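PDB 3VNX: ferritin from Ulva pertusa, which oxidises iron(II) with oxygen and probably stores the resulting iron(III) as mineral inside a hollow shell of 24 subunits. Local coordinates for residues N138-Q146 with C158-Q169; G71-F79 with V192-E202. All coordinates share one frame; numbering follows the deposited sequence. Where two conformers were deposited one is given.

Both contacts use helix 155-201, one near its start and the other at its end, and their centres lie 28 Å apart with nearest atoms about 11 Å apart. Interaction 1 pairs this helix with helix 123-151, its immediate predecessor, well within the four-helix bundle of the ferritin subunit. Interaction 2 joins its last turns to the beginning of helix 73-99, so both segments of interaction 1 fall between those of interaction 2 along the chain. The first contact carries calcium-binding carboxylates, consistent with the threefold channel of ferritin shells. The C-terminal turns of the second also meet two neighbouring subunits, as expected around the fourfold axis.

Interaction 1: residues N138-Q146 with C158-Q169; sequences NFQKLQALQ and CDFVEGGLLSEQ. With CA (calcium ion), chain B; CA (calcium ion), chain E.
Leu-165 and Leu-166 pack on Leu-142 and Phe-139 from a stretch where helix 155-201 widens into a pi-type turn at 162-166, the N-H of Leu-166 bonding to the carbonyl of Val-161. This contact belongs to the ferritin four-helix bundle: segments 138-146 and 158-169, of helices 123-151 and 155-201, run antiparallel at 161°, their axes 9.5 Å apart at closest. At the start of the turn Glu-162 OE1 binds a calcium ion at 2.8 Å. Asp-159, which packs on Gly-163 of a neighbouring subunit, binds a second calcium ion through OD1 at 2.7 Å; acidic residues so placed are consistent with the threefold channel.

The interface itself is mostly apolar. CB of Gln-146 meets Val-161 CG1, and the CD2 branch of Leu-145 meets Val-161 CG2. Leu-142 inserts between Leu-165 and Gln-169, its CD1 3.6 Å from the Leu-165 carbonyl O and its CD2 against Leu-165 CB. CD2 of Leu-166 comes to the edge of the Phe-139 ring, in its plane, closely enough to touch CE1 at 3.2 Å, while the amide NE2 of Gln-143 covers one ring face near the rim.

Polar ends gather inside the bundle, in what is probably the region of the ferroxidase centre, as in H-type ferritins. There Gln-169 bonds through NE2 to Glu-135, and Asn-138 bonds to Gln-47 and Glu-51. With CG turned opposite N (chi1 -176°) and the chain bent at chi2, Gln-169 lays its CG 3.6 Å from Phe-139 CA.

Interaction 2: residues G71-F79 with V192-E202; sequences GLPGFAKFF and VYLLDQELGEE
The local segments of helices 73-99 and 155-201 meet at 38° between their directions with axes only 7.1 Å apart, an approach that the lack of side chains at Gly-74 and Gly-200 permits: Gly-74 CA lies 3.8 Å from Gly-200 CA. A CA-H of Gly-74 also points almost straight at the carbonyl O of Asp-196, 3.3 Å from the CA, where a CB on Gly-74 would clash.

The Asp-196 side chain is the polar centre of the contact. With CG anti to its own backbone N (chi1 176°), the carboxylate reaches the first turn of helix 73-99. OD1 accepts the N-H of Phe-75 at 2.8 Å, on its anti side and well out of the carboxylate plane, and OD2 takes a weak bond from Gly-74 N. Leu-72 folds its CD2 branch over CB and CG of Asp-196, while its CD1 meets Val-192 CG1.

Phe-75 is a knob in a hole formed by Val-192, Leu-195, Asp-196 and Leu-199. Its ring is nearly coplanar with the carboxylate, and CD2 at its edge lies 3.1 Å from Asp-196 OD1. Leu-199 CD2 makes a CH-pi contact over the centre of one ring face, 3.4 Å from the centroid, and its CG touches Phe-78. At the far end Lys-77 NZ hydrogen-bonds Gly-200 O at 3.0 Å, from above the carbonyl plane; Glu-81 gives the same ammonium a salt bridge.

The same C-terminal turns form a subunit junction: Tyr-193 OH bonds Glu-198 of one neighbouring subunit, and Glu-198 bonds Tyr-193 of another, consistent with the ferritin fourfold axis. The N-terminal N-H groups facing the buried Asp-196 carboxylate probably outweigh the nearby acceptor Leu-72 O, 3.1 Å from OD1, and would favour the anion.

Interaction 1: residues N138-Q146 with C158-Q169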
loop_
_atom_site.group_PDB
_atom_site.type_symbol
_atom_site.label_atom_id
_atom_site.label_comp_id
_atom_site.label_asym_id
_atom_site.label_seq_id
_atom_site.Cartn_x
_atom_site.Cartn_y
_atom_site.Cartn_z
ATOM N N ASN A 138 -41.667 -28.074 -23.530
ATOM C CA ASN A 138 -40.776 -28.723 -22.584
ATOM C C ASN A 138 -41.249 -28.599 -21.136
ATOM O O ASN A 138 -40.961 -29.459 -20.312
ATOM C CB ASN A 138 -39.341 -28.244 -22.713
ATOM C CG ASN A 138 -38.366 -29.226 -22.094
ATOM O OD1 ASN A 138 -38.684 -30.401 -21.970
ATOM N ND2 ASN A 138 -37.192 -28.753 -21.690
ATOM N N PHE A 139 -41.981 -27.530 -20.836
ATOM C CA PHE A 139 -42.577 -27.364 -19.523
ATOM C C PHE A 139 -43.529 -28.536 -19.266
ATOM O O PHE A 139 -43.517 -29.160 -18.190
ATOM C CB PHE A 139 -43.317 -26.033 -19.464
ATOM C CG PHE A 139 -43.927 -25.726 -18.128
ATOM C CD1 PHE A 139 -43.455 -26.324 -16.973
ATOM C CD2 PHE A 139 -44.971 -24.815 -18.032
ATOM C CE1 PHE A 139 -44.026 -26.032 -15.737
ATOM C CE2 PHE A 139 -45.538 -24.506 -16.819
ATOM C CZ PHE A 139 -45.066 -25.124 -15.657
ATOM N N GLN A 140 -44.333 -28.862 -20.267
ATOM C CA GLN A 140 -45.245 -29.988 -20.119
ATOM C C GLN A 140 -44.479 -31.313 -20.043
ATOM O O GLN A 140 -44.788 -32.171 -19.201
ATOM C CB GLN A 140 -46.281 -29.994 -21.240
ATOM C CG GLN A 140 -47.299 -28.877 -21.073
ATOM C CD GLN A 140 -47.847 -28.352 -22.393
ATOM O OE1 GLN A 140 -49.060 -28.215 -22.557
ATOM N NE2 GLN A 140 -46.955 -28.052 -23.339
ATOM N N LYS A 141 -43.470 -31.478 -20.900
ATOM C CA LYS A 141 -42.626 -32.671 -20.800
ATOM C C LYS A 141 -42.098 -32.788 -19.370
ATOM O O LYS A 141 -42.164 -33.858 -18.758
ATOM C CB LYS A 141 -41.465 -32.632 -21.794
ATOM C CG LYS A 141 -41.875 -32.780 -23.245
ATOM C CD LYS A 141 -42.599 -34.110 -23.491
ATOM C CE LYS A 141 -42.982 -34.294 -24.970
ATOM N NZ LYS A 141 -43.210 -35.736 -25.328
ATOM N N LEU A 142 -41.594 -31.683 -18.826
ATOM C CA LEU A 142 -41.063 -31.730 -17.473
ATOM C C LEU A 142 -42.170 -32.122 -16.501
ATOM O O LEU A 142 -41.946 -32.948 -15.621
ATOM C CB LEU A 142 -40.392 -30.408 -17.074
ATOM C CG LEU A 142 -38.981 -30.256 -17.655
ATOM C CD1 LEU A 142 -38.424 -28.841 -17.479
ATOM C CD2 LEU A 142 -38.044 -31.299 -17.058
ATOM N N GLN A 143 -43.363 -31.544 -16.675
ATOM C CA GLN A 143 -44.505 -31.898 -15.837
ATOM C C GLN A 143 -44.798 -33.411 -15.870
ATOM O O GLN A 143 -44.967 -34.059 -14.827
ATOM C CB GLN A 143 -45.736 -31.094 -16.250
ATOM C CG GLN A 143 -45.819 -29.712 -15.596
ATOM C CD GLN A 143 -46.836 -28.816 -16.269
ATOM O OE1 GLN A 143 -47.299 -29.107 -17.372
ATOM N NE2 GLN A 143 -47.188 -27.718 -15.612
ATOM N N ALA A 144 -44.840 -33.966 -17.073
ATOM C CA ALA A 144 -44.987 -35.402 -17.256
ATOM C C ALA A 144 -43.881 -36.186 -16.542
ATOM O O ALA A 144 -44.137 -37.250 -15.945
ATOM C CB ALA A 144 -45.010 -35.748 -18.767
ATOM N N LEU A 145 -42.650 -35.675 -16.599
ATOM C CA LEU A 145 -41.536 -36.395 -15.979
ATOM C C LEU A 145 -41.740 -36.495 -14.476
ATOM O O LEU A 145 -41.479 -37.535 -13.865
ATOM C CB LEU A 145 -40.173 -35.765 -16.298
ATOM C CG LEU A 145 -39.008 -36.294 -15.443
ATOM C CD1 LEU A 145 -38.889 -37.798 -15.500
ATOM C CD2 LEU A 145 -37.679 -35.656 -15.828
ATOM N N GLN A 146 -42.228 -35.427 -13.867
ATOM C CA GLN A 146 -42.430 -35.497 -12.428
ATOM C C GLN A 146 -43.651 -36.373 -12.099
ATOM O O GLN A 146 -43.696 -37.024 -11.044
ATOM C CB GLN A 146 -42.491 -34.093 -11.800
ATOM C CG GLN A 146 -43.871 -33.503 -11.651
ATOM C CD GLN A 146 -44.612 -34.028 -10.433
ATOM O OE1 GLN A 146 -44.067 -34.099 -9.319
ATOM N NE2 GLN A 146 -45.870 -34.389 -10.640
ATOM N N CYS A 158 -38.646 -36.592 -7.307
ATOM C CA CYS A 158 -39.597 -35.487 -7.448
ATOM C C CYS A 158 -38.941 -34.178 -7.063
ATOM O O CYS A 158 -38.972 -33.207 -7.826
ATOM C CB CYS A 158 -40.841 -35.702 -6.580
ATOM S SG CYS A 158 -41.888 -37.054 -7.166
ATOM N N ASP A 159 -38.346 -34.168 -5.870
ATOM C CA ASP A 159 -37.673 -32.988 -5.353
ATOM C C ASP A 159 -36.620 -32.520 -6.347
ATOM O O ASP A 159 -36.517 -31.326 -6.649
ATOM C CB ASP A 159 -37.031 -33.295 -3.999
ATOM C CG ASP A 159 -36.283 -32.101 -3.423
ATOM O OD1 ASP A 159 -36.931 -31.076 -3.109
ATOM O OD2 ASP A 159 -35.040 -32.195 -3.283
ATOM N N PHE A 160 -35.861 -33.475 -6.874
ATOM C CA PHE A 160 -34.828 -33.159 -7.843
ATOM C C PHE A 160 -35.401 -32.486 -9.076
ATOM O O PHE A 160 -34.860 -31.484 -9.549
ATOM C CB PHE A 160 -34.030 -34.393 -8.267
ATOM C CG PHE A 160 -33.205 -34.153 -9.493
ATOM C CD1 PHE A 160 -32.079 -33.339 -9.433
ATOM C CD2 PHE A 160 -33.584 -34.676 -10.718
ATOM C CE1 PHE A 160 -31.327 -33.071 -10.574
ATOM C CE2 PHE A 160 -32.841 -34.415 -11.865
ATOM C CZ PHE A 160 -31.712 -33.613 -11.791
ATOM N N VAL A 161 -36.492 -33.040 -9.597
ATOM C CA VAL A 161 -37.066 -32.550 -10.840
ATOM C C VAL A 161 -37.729 -31.198 -10.645
ATOM O O VAL A 161 -37.603 -30.306 -11.490
ATOM C CB VAL A 161 -38.103 -33.549 -11.438
ATOM C CG1 VAL A 161 -38.937 -32.882 -12.531
ATOM C CG2 VAL A 161 -37.406 -34.781 -11.981
ATOM N N GLU A 162 -38.436 -31.036 -9.535
ATOM C CA GLU A 162 -39.266 -29.840 -9.392
ATOM C C GLU A 162 -38.460 -28.635 -8.928
ATOM O O GLU A 162 -38.704 -27.508 -9.360
ATOM C CB GLU A 162 -40.501 -30.097 -8.513
ATOM C CG GLU A 162 -40.197 -30.766 -7.203
ATOM C CD GLU A 162 -41.314 -31.680 -6.722
ATOM O OE1 GLU A 162 -41.233 -32.112 -5.556
ATOM O OE2 GLU A 162 -42.258 -31.972 -7.495
ATOM N N GLY A 163 -37.476 -28.877 -8.078
ATOM C CA GLY A 163 -36.638 -27.796 -7.596
ATOM C C GLY A 163 -35.616 -27.361 -8.627
ATOM O O GLY A 163 -35.084 -26.254 -8.559
ATOM N N GLY A 164 -35.333 -28.236 -9.587
ATOM C CA GLY A 164 -34.341 -27.939 -10.600
ATOM C C GLY A 164 -34.998 -27.504 -11.890
ATOM O O GLY A 164 -35.583 -26.421 -11.952
ATOM N N LEU A 165 -34.933 -28.367 -12.904
ATOM C CA LEU A 165 -35.463 -28.063 -14.230
ATOM C C LEU A 165 -36.897 -27.519 -14.258
ATOM O O LEU A 165 -37.195 -26.550 -14.968
ATOM C CB LEU A 165 -35.373 -29.298 -15.123
ATOM C CG LEU A 165 -33.974 -29.862 -15.373
ATOM C CD1 LEU A 165 -34.034 -30.816 -16.554
ATOM C CD2 LEU A 165 -32.958 -28.761 -15.636
ATOM N N LEU A 166 -37.792 -28.142 -13.508
ATOM C CA LEU A 166 -39.189 -27.745 -13.593
ATOM C C LEU A 166 -39.285 -26.268 -13.253
ATOM O O LEU A 166 -39.793 -25.474 -14.037
ATOM C CB LEU A 166 -40.050 -28.559 -12.630
ATOM C CG LEU A 166 -41.474 -28.940 -13.060
ATOM C CD1 LEU A 166 -42.370 -29.168 -11.844
ATOM C CD2 LEU A 166 -42.089 -27.897 -13.972
ATOM N N SER A 167 -38.779 -25.919 -12.071
ATOM C CA SER A 167 -38.842 -24.558 -11.559
ATOM C C SER A 167 -38.150 -23.570 -12.491
ATOM O O SER A 167 -38.643 -22.451 -12.714
ATOM C CB SER A 167 -38.199 -24.487 -10.174
ATOM O OG SER A 167 -38.173 -23.151 -9.700
ATOM N N GLU A 168 -36.999 -23.975 -13.021
ATOM C CA GLU A 168 -36.287 -23.137 -13.975
ATOM C C GLU A 168 -37.099 -22.923 -15.265
ATOM O O GLU A 168 -37.069 -21.841 -15.859
ATOM C CB GLU A 168 -34.921 -23.746 -14.301
ATOM C CG GLU A 168 -33.895 -23.640 -13.174
ATOM C CD GLU A 168 -32.722 -24.614 -13.352
ATOM O OE1 GLU A 168 -32.422 -25.370 -12.395
ATOM O OE2 GLU A 168 -32.108 -24.637 -14.447
ATOM N N GLN A 169 -37.824 -23.956 -15.688
ATOM C CA GLN A 169 -38.548 -23.904 -16.947
ATOM C C GLN A 169 -39.652 -22.851 -16.856
ATOM O O GLN A 169 -39.949 -22.154 -17.838
ATOM C CB GLN A 169 -39.090 -25.287 -17.325
ATOM C CG GLN A 169 -39.772 -25.341 -18.679
ATOM C CD GLN A 169 -38.844 -24.982 -19.836
ATOM O OE1 GLN A 169 -37.887 -25.696 -20.126
ATOM N NE2 GLN A 169 -39.141 -23.881 -20.514
HETATM CA CA CA B . -39.560 -31.025 -2.488
HETATM CA CA CA E . -41.888 -33.744 -3.326
#

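Interaction 2: residues G71-F79 with V192-E202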
loop_
_atom_site.group_PDB
_atom_site.type_symbol
_atom_site.label_atom_id
_atom_site.label_comp_id
_atom_site.label_asym_id
_atom_site.label_seq_id
_atom_site.Cartn_x
_atom_site.Cartn_y
_atom_site.Cartn_z
ATOM N N GLY A 71 -27.798 -11.336 -40.697
ATOM C CA GLY A 71 -27.178 -10.236 -39.973
ATOM C C GLY A 71 -27.847 -9.937 -38.637
ATOM O O GLY A 71 -28.204 -8.801 -38.367
ATOM N N LEU A 72 -28.026 -10.966 -37.808
ATOM C CA LEU A 72 -28.616 -10.809 -36.480
ATOM C C LEU A 72 -27.783 -11.580 -35.450
ATOM O O LEU A 72 -28.256 -12.552 -34.850
ATOM C CB LEU A 72 -30.071 -11.296 -36.470
ATOM C CG LEU A 72 -31.103 -10.365 -37.113
ATOM C CD1 LEU A 72 -32.500 -11.018 -37.115
ATOM C CD2 LEU A 72 -31.116 -9.007 -36.411
ATOM N N PRO A 73 -26.531 -11.140 -35.253
ATOM C CA PRO A 73 -25.530 -11.853 -34.444
ATOM C C PRO A 73 -25.887 -11.900 -32.952
ATOM O O PRO A 73 -25.432 -12.818 -32.262
ATOM C CB PRO A 73 -24.224 -11.073 -34.703
ATOM C CG PRO A 73 -24.669 -9.698 -35.168
ATOM C CD PRO A 73 -26.013 -9.878 -35.824
ATOM N N GLY A 74 -26.699 -10.954 -32.480
ATOM C CA GLY A 74 -27.260 -11.020 -31.137
ATOM C C GLY A 74 -28.192 -12.219 -30.977
ATOM O O GLY A 74 -28.098 -12.966 -30.001
ATOM N N PHE A 75 -29.097 -12.412 -31.931
ATOM C CA PHE A 75 -29.980 -13.575 -31.905
ATOM C C PHE A 75 -29.110 -14.833 -31.997
ATOM O O PHE A 75 -29.356 -15.843 -31.306
ATOM C CB PHE A 75 -30.997 -13.524 -33.064
ATOM C CG PHE A 75 -32.177 -12.600 -32.815
ATOM C CD1 PHE A 75 -33.406 -13.113 -32.417
ATOM C CD2 PHE A 75 -32.057 -11.231 -32.982
ATOM C CE1 PHE A 75 -34.475 -12.285 -32.187
ATOM C CE2 PHE A 75 -33.123 -10.392 -32.752
ATOM C CZ PHE A 75 -34.332 -10.916 -32.349
ATOM N N ALA A 76 -28.074 -14.763 -32.834
ATOM C CA ALA A 76 -27.180 -15.900 -32.992
ATOM C C ALA A 76 -26.516 -16.265 -31.658
ATOM O O ALA A 76 -26.433 -17.440 -31.288
ATOM C CB ALA A 76 -26.138 -15.642 -34.078
ATOM N N LYS A 77 -26.050 -15.258 -30.932
ATOM C CA LYS A 77 -25.377 -15.497 -29.660
ATOM C C LYS A 77 -26.369 -16.103 -28.679
ATOM O O LYS A 77 -26.088 -17.117 -28.001
ATOM C CB LYS A 77 -24.805 -14.186 -29.125
ATOM C CG LYS A 77 -24.216 -14.232 -27.728
ATOM C CD LYS A 77 -23.450 -12.921 -27.421
ATOM C CE LYS A 77 -22.996 -12.838 -25.956
ATOM N NZ LYS A 77 -24.144 -12.841 -24.988
ATOM N N PHE A 78 -27.540 -15.479 -28.624
ATOM C CA PHE A 78 -28.625 -15.959 -27.781
ATOM C C PHE A 78 -28.899 -17.449 -27.995
ATOM O O PHE A 78 -29.062 -18.210 -27.039
ATOM C CB PHE A 78 -29.900 -15.165 -28.056
ATOM C CG PHE A 78 -31.069 -15.629 -27.252
ATOM C CD1 PHE A 78 -31.288 -15.127 -25.973
ATOM C CD2 PHE A 78 -31.948 -16.581 -27.764
ATOM C CE1 PHE A 78 -32.366 -15.552 -25.218
ATOM C CE2 PHE A 78 -33.029 -17.011 -27.025
ATOM C CZ PHE A 78 -33.245 -16.494 -25.741
ATOM N N PHE A 79 -28.947 -17.874 -29.253
ATOM C CA PHE A 79 -29.252 -19.270 -29.501
ATOM C C PHE A 79 -28.091 -20.209 -29.219
ATOM O O PHE A 79 -28.307 -21.340 -28.788
ATOM C CB PHE A 79 -29.857 -19.480 -30.889
ATOM C CG PHE A 79 -31.261 -18.995 -30.984
ATOM C CD1 PHE A 79 -32.240 -19.526 -30.152
ATOM C CD2 PHE A 79 -31.606 -17.993 -31.874
ATOM C CE1 PHE A 79 -33.547 -19.080 -30.211
ATOM C CE2 PHE A 79 -32.917 -17.536 -31.945
ATOM C CZ PHE A 79 -33.889 -18.083 -31.117
ATOM N N VAL A 192 -36.381 -4.997 -34.603
ATOM C CA VAL A 192 -35.590 -6.225 -34.603
ATOM C C VAL A 192 -34.104 -5.918 -34.383
ATOM O O VAL A 192 -33.408 -6.611 -33.634
ATOM C CB VAL A 192 -35.798 -7.034 -35.918
ATOM C CG1 VAL A 192 -34.857 -8.234 -35.972
ATOM C CG2 VAL A 192 -37.293 -7.473 -36.077
ATOM N N TYR A 193 -33.618 -4.861 -35.017
ATOM C CA TYR A 193 -32.219 -4.498 -34.829
ATOM C C TYR A 193 -31.924 -4.152 -33.366
ATOM O O TYR A 193 -30.878 -4.534 -32.831
ATOM C CB TYR A 193 -31.836 -3.346 -35.760
ATOM C CG TYR A 193 -30.510 -2.679 -35.457
ATOM C CD1 TYR A 193 -30.450 -1.570 -34.620
ATOM C CD2 TYR A 193 -29.323 -3.144 -36.022
ATOM C CE1 TYR A 193 -29.248 -0.942 -34.345
ATOM C CE2 TYR A 193 -28.106 -2.523 -35.750
ATOM C CZ TYR A 193 -28.079 -1.418 -34.907
ATOM O OH TYR A 193 -26.898 -0.772 -34.619
ATOM N N LEU A 194 -32.849 -3.433 -32.732
ATOM C CA LEU A 194 -32.711 -3.035 -31.336
ATOM C C LEU A 194 -32.725 -4.242 -30.427
ATOM O O LEU A 194 -31.878 -4.365 -29.539
ATOM C CB LEU A 194 -33.825 -2.074 -30.926
ATOM C CG LEU A 194 -33.693 -0.670 -31.518
ATOM C CD1 LEU A 194 -34.840 0.201 -31.079
ATOM C CD2 LEU A 194 -32.347 -0.011 -31.151
ATOM N N LEU A 195 -33.683 -5.140 -30.653
ATOM C CA LEU A 195 -33.796 -6.346 -29.847
ATOM C C LEU A 195 -32.608 -7.278 -30.067
ATOM O O LEU A 195 -32.153 -7.943 -29.143
ATOM C CB LEU A 195 -35.116 -7.063 -30.126
ATOM C CG LEU A 195 -36.010 -7.105 -28.886
ATOM C CD1 LEU A 195 -37.481 -7.112 -29.268
ATOM C CD2 LEU A 195 -35.657 -8.298 -28.015
ATOM N N ASP A 196 -32.108 -7.320 -31.297
ATOM C CA ASP A 196 -30.899 -8.077 -31.572
ATOM C C ASP A 196 -29.732 -7.507 -30.757
ATOM O O ASP A 196 -28.889 -8.250 -30.263
ATOM C CB ASP A 196 -30.547 -8.067 -33.056
ATOM C CG ASP A 196 -29.220 -8.774 -33.337
ATOM O OD1 ASP A 196 -29.218 -10.021 -33.404
ATOM O OD2 ASP A 196 -28.177 -8.096 -33.472
ATOM N N GLN A 197 -29.686 -6.188 -30.607
ATOM C CA GLN A 197 -28.640 -5.576 -29.783
ATOM C C GLN A 197 -28.775 -5.984 -28.324
ATOM O O GLN A 197 -27.788 -6.283 -27.669
ATOM C CB GLN A 197 -28.665 -4.054 -29.888
ATOM C CG GLN A 197 -28.512 -3.548 -31.296
ATOM C CD GLN A 197 -27.364 -2.583 -31.433
ATOM O OE1 GLN A 197 -26.364 -2.881 -32.094
ATOM N NE2 GLN A 197 -27.494 -1.414 -30.805
ATOM N N GLU A 198 -30.005 -5.983 -27.829
ATOM C CA GLU A 198 -30.293 -6.368 -26.455
ATOM C C GLU A 198 -29.906 -7.844 -26.221
ATOM O O GLU A 198 -29.189 -8.177 -25.272
ATOM C CB GLU A 198 -31.788 -6.137 -26.161
ATOM C CG GLU A 198 -32.144 -5.955 -24.678
ATOM C CD GLU A 198 -33.627 -6.226 -24.366
ATOM O OE1 GLU A 198 -33.898 -7.099 -23.509
ATOM O OE2 GLU A 198 -34.520 -5.575 -24.964
ATOM N N LEU A 199 -30.382 -8.718 -27.103
ATOM C CA LEU A 199 -30.111 -10.147 -27.029
ATOM C C LEU A 199 -28.612 -10.460 -27.021
ATOM O O LEU A 199 -28.177 -11.509 -26.540
ATOM C CB LEU A 199 -30.771 -10.846 -28.216
ATOM C CG LEU A 199 -32.042 -11.643 -27.906
ATOM C CD1 LEU A 199 -32.943 -10.889 -26.942
ATOM C CD2 LEU A 199 -32.790 -11.972 -29.187
ATOM N N GLY A 200 -27.831 -9.537 -27.562
ATOM C CA GLY A 200 -26.406 -9.732 -27.719
ATOM C C GLY A 200 -25.628 -9.444 -26.455
ATOM O O GLY A 200 -24.684 -10.167 -26.135
ATOM N N GLU A 201 -26.023 -8.398 -25.730
ATOM C CA GLU A 201 -25.291 -8.021 -24.523
ATOM C C GLU A 201 -25.591 -8.950 -23.348
ATOM O O GLU A 201 -24.827 -8.998 -22.376
ATOM C CB GLU A 201 -25.521 -6.552 -24.158
ATOM C CG GLU A 201 -24.225 -5.819 -23.834
ATOM C CD GLU A 201 -23.105 -6.158 -24.815
ATOM O OE1 GLU A 201 -22.764 -5.294 -25.654
ATOM O OE2 GLU A 201 -22.570 -7.290 -24.748
ATOM N N GLU A 202 -26.682 -9.705 -23.460
ATOM C CA GLU A 202 -27.049 -10.713 -22.469
ATOM C C GLU A 202 -26.039 -11.868 -22.421
ATOM O O GLU A 202 -25.374 -12.100 -21.403
ATOM C CB GLU A 202 -28.449 -11.253 -22.777
ATOM C CG GLU A 202 -29.521 -10.816 -21.789
ATOM C CD GLU A 202 -29.442 -11.566 -20.463
ATOM O OE1 GLU A 202 -28.570 -12.458 -20.331
ATOM O OE2 GLU A 202 -30.254 -11.267 -19.557
#